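Local coordinates for beta-N-acetylglucosaminidase (PDB 3WO8), which probably hydrolyses terminal non-reducing N-acetyl-D-hexosamine residues from N-acetyl-beta-D-hexosaminides, as a glycoside hydrolase of family 3, at residues B[26-29]-B[30-33]; B[312-315]-B[316-320]. All coordinates share one frame; numbering follows the deposited sequence.

Interaction 1 (B[26-29]-B[30-33]); sequences DFNE and EVKE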
# COMPACT_ATOMS: atom_id res chain seq x y z
N ASP B 26 -8.05 2.77 17.47
CA ASP B 26 -7.46 1.56 18.01
C ASP B 26 -8.46 0.40 17.88
O ASP B 26 -9.63 0.58 17.49
CB ASP B 26 -6.94 1.74 19.47
CG ASP B 26 -5.89 0.64 19.91
OD1 ASP B 26 -5.02 0.20 19.11
OD2 ASP B 26 -5.91 0.20 21.07
N PHE B 27 -7.98 -0.80 18.17
CA PHE B 27 -8.82 -1.98 18.18
C PHE B 27 -8.46 -2.91 19.37
O PHE B 27 -7.30 -3.35 19.56
CB PHE B 27 -8.76 -2.69 16.83
CG PHE B 27 -9.65 -3.90 16.74
CD1 PHE B 27 -11.02 -3.76 16.58
CD2 PHE B 27 -9.14 -5.16 16.83
CE1 PHE B 27 -11.84 -4.87 16.52
CE2 PHE B 27 -9.96 -6.27 16.76
CZ PHE B 27 -11.31 -6.12 16.62
N ASN B 28 -9.46 -3.16 20.20
CA ASN B 28 -9.24 -3.84 21.46
C ASN B 28 -10.57 -4.22 22.07
O ASN B 28 -11.61 -3.97 21.48
CB ASN B 28 -8.53 -2.89 22.39
CG ASN B 28 -9.19 -1.55 22.44
OD1 ASN B 28 -10.40 -1.45 22.52
ND2 ASN B 28 -8.40 -0.51 22.34
N GLU B 29 -10.52 -4.78 23.28
CA GLU B 29 -11.72 -5.33 23.89
C GLU B 29 -12.80 -4.26 24.13
O GLU B 29 -13.99 -4.55 24.06
CB GLU B 29 -11.35 -6.08 25.18
CG GLU B 29 -12.43 -7.06 25.65
CD GLU B 29 -12.73 -8.14 24.63
OE1 GLU B 29 -11.79 -8.58 23.94
OE2 GLU B 29 -13.91 -8.55 24.52
N GLU B 30 -12.39 -3.02 24.38
CA GLU B 30 -13.36 -1.95 24.59
C GLU B 30 -14.10 -1.66 23.27
O GLU B 30 -15.32 -1.58 23.24
CB GLU B 30 -12.66 -0.69 25.12
CG GLU B 30 -13.57 0.50 25.45
CD GLU B 30 -12.79 1.73 25.90
OE1 GLU B 30 -11.71 1.55 26.47
OE2 GLU B 30 -13.23 2.88 25.71
N VAL B 31 -13.32 -1.54 22.19
CA VAL B 31 -13.85 -1.21 20.88
C VAL B 31 -14.87 -2.23 20.44
O VAL B 31 -15.98 -1.88 20.02
CB VAL B 31 -12.73 -1.11 19.83
CG1 VAL B 31 -13.30 -1.08 18.42
CG2 VAL B 31 -11.87 0.13 20.07
N LYS B 32 -14.49 -3.49 20.56
CA LYS B 32 -15.40 -4.62 20.29
C LYS B 32 -16.67 -4.54 21.14
O LYS B 32 -17.75 -4.87 20.65
CB LYS B 32 -14.73 -5.95 20.59
CG LYS B 32 -13.49 -6.29 19.76
CD LYS B 32 -13.20 -7.79 19.83
CE LYS B 32 -11.72 -8.14 19.93
NZ LYS B 32 -11.54 -9.62 19.83
N GLU B 33 -16.53 -4.13 22.40
CA GLU B 33 -17.69 -4.10 23.31
C GLU B 33 -18.70 -3.02 22.94
O GLU B 33 -19.87 -3.30 22.85
CB GLU B 33 -17.24 -4.02 24.76
CG GLU B 33 -16.68 -5.36 25.27
CD GLU B 33 -15.95 -5.29 26.63
OE1 GLU B 33 -15.75 -6.35 27.25
OE2 GLU B 33 -15.55 -4.19 27.09

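Interaction 2 (B[312-315]-B[316-320]); sequences KVER and SIRTV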
# COMPACT_ATOMS: atom_id res chain seq x y z
N LYS B 312 -38.62 11.15 11.65
CA LYS B 312 -37.28 11.37 11.10
C LYS B 312 -36.29 10.27 11.48
O LYS B 312 -35.47 9.87 10.67
CB LYS B 312 -36.74 12.72 11.56
CG LYS B 312 -37.72 13.86 11.30
CD LYS B 312 -37.08 15.05 10.61
CE LYS B 312 -38.09 15.81 9.78
NZ LYS B 312 -37.53 17.08 9.26
N VAL B 313 -36.38 9.79 12.71
CA VAL B 313 -35.52 8.70 13.18
C VAL B 313 -35.75 7.43 12.37
O VAL B 313 -34.78 6.82 11.90
CB VAL B 313 -35.74 8.45 14.69
CG1 VAL B 313 -34.97 7.22 15.18
CG2 VAL B 313 -35.26 9.66 15.48
N GLU B 314 -37.00 7.05 12.19
CA GLU B 314 -37.34 5.87 11.35
C GLU B 314 -37.07 6.07 9.86
O GLU B 314 -36.80 5.11 9.16
CB GLU B 314 -38.80 5.47 11.52
CG GLU B 314 -39.08 4.55 12.70
CD GLU B 314 -40.55 4.14 12.76
OE1 GLU B 314 -41.33 4.80 13.48
OE2 GLU B 314 -40.94 3.17 12.06
N ARG B 315 -37.14 7.31 9.40
CA ARG B 315 -36.85 7.65 8.01
C ARG B 315 -35.37 7.53 7.76
O ARG B 315 -34.92 7.06 6.74
CB ARG B 315 -37.22 9.11 7.76
CG ARG B 315 -37.88 9.36 6.43
CD ARG B 315 -39.38 9.59 6.61
NE ARG B 315 -39.84 10.63 5.69
CZ ARG B 315 -39.61 11.94 5.82
NH1 ARG B 315 -40.08 12.77 4.90
NH2 ARG B 315 -38.92 12.43 6.86
N SER B 316 -34.61 8.05 8.71
CA SER B 316 -33.16 8.00 8.65
C SER B 316 -32.73 6.54 8.71
O SER B 316 -31.95 6.10 7.89
CB SER B 316 -32.55 8.84 9.78
OG SER B 316 -32.63 10.23 9.51
N ILE B 317 -33.30 5.77 9.62
CA ILE B 317 -32.94 4.36 9.68
C ILE B 317 -33.12 3.66 8.33
O ILE B 317 -32.36 2.76 7.99
CB ILE B 317 -33.67 3.61 10.80
CG1 ILE B 317 -33.12 4.06 12.15
CG2 ILE B 317 -33.44 2.12 10.67
CD1 ILE B 317 -34.02 3.74 13.32
N ARG B 318 -34.10 4.10 7.57
CA ARG B 318 -34.38 3.47 6.30
C ARG B 318 -33.37 3.92 5.25
O ARG B 318 -32.81 3.09 4.55
CB ARG B 318 -35.82 3.78 5.85
CG ARG B 318 -36.58 2.56 5.31
CD ARG B 318 -38.09 2.80 5.26
NE ARG B 318 -38.69 2.92 6.60
CZ ARG B 318 -39.20 4.03 7.15
NH1 ARG B 318 -39.22 5.21 6.51
NH2 ARG B 318 -39.71 3.96 8.39
N THR B 319 -33.14 5.23 5.15
CA THR B 319 -32.10 5.78 4.25
C THR B 319 -30.73 5.09 4.43
O THR B 319 -30.04 4.74 3.48
CB THR B 319 -31.94 7.29 4.49
OG1 THR B 319 -33.19 7.94 4.27
CG2 THR B 319 -30.94 7.90 3.53
N VAL B 320 -30.36 4.91 5.69
CA VAL B 320 -29.13 4.21 6.03
C VAL B 320 -29.18 2.76 5.57
O VAL B 320 -28.20 2.26 5.04
CB VAL B 320 -28.82 4.33 7.55
CG1 VAL B 320 -27.76 3.34 7.98
CG2 VAL B 320 -28.33 5.73 7.84

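Interaction 1 (B[26-29]-B[30-33])
N28 meets V31 and K32 where an extended loop turns into helix 29-37, the backbone N of K32 closing the first turn on N28 O at 3.1 Å with a nearly straight bond (176°). N28 is the N-cap. Its CG lies between the backbone N and the carbonyl carbon (chi1 49°), which carries the amide back over the helix start, and OD1 takes the N-H of V31 at 2.9 Å, approached nearly in line with the side-chain C=O. The other end of the same amide is tied down as well: ND2 gives to D26 OD2, 2.9 Å away and met from above the carboxylate plane, so the cap is gripped at both ends. V31 crosses the cap at about a right angle, with CG2 3.3 Å from N28 OD1. The F27 side chain also crosses V31 at about a right angle, and its ring obliquely meets V31 CG1 and the aliphatic part of K32, whose CG comes within 3.8 Å of F27 CZ. Together these contacts build the loop-to-helix step that follows strand 20-24, the first of the TIM barrel. R387, just after helix 374-385, forms a salt bridge with D26, while helix 53-66 covers F27 through L55 and F59.

Interaction 2 (B[312-315]-B[316-320])
S316 turns back on K312, one helical turn earlier, and grips its carbonyl twice. S316 N donates to K312 O at 2.8 Å, and S316 OG donates to the same oxygen at 3.1 Å, the two arriving from opposite faces of the carbonyl plane. The hydroxyl gets there because OG stands beside its own backbone N (chi1 -76°). T319 likewise doubles up on R315 O, through N, whose bond is almost straight (175°), and through OG1, 3.1 Å from R315 O. On another side of the helix V313 and I317 lie side by side, pointing the same way, with V313 CG1 and I317 CD1 4.1 Å apart. R318 bends at chi3, bringing its guanidinium over the backbone so that E314 O sits 3.2 Å above the plane, offset toward the rim and not hydrogen-bonded to it; E314 OE2 lies at the edge, in plane, but the salt bridge to R318 NH2 is long, 4.0 Å. Further out, S316 OG also bonds N282 ND2, and K312 NZ reaches N278 O. With an alanine here in place of S316, the second bond to K312 O goes while that from the backbone N remains, and N282 ND2 would probably lose this acceptor. Helix 310-326 thereby lies against the end of helix 269-279 and the short link from it to barrel strand 283-286, while S316 and I317 also touch L19, just ahead of strand 20-24.

Both are local contacts, one at the start of helix 29-37 and the other inside helix 310-326, and both belong to the family 3 N-terminal region. Their centres are about 27 Å apart, without touching. Each is partly buried, with F27 and V31 buried in the first, V313 and S316 in the second, but interaction 1 is nearer the chain centre (about 13 Å between centres) than interaction 2 (about 24 Å). In 26-33 a side-chain amide caps a backbone N-H; in 312-320 side-chain hydroxyls add a bond to carbonyls already engaged by the helix. Both lie near the ends of strand 20-24: interaction 1 just beyond it, interaction 2 against L19 just before it.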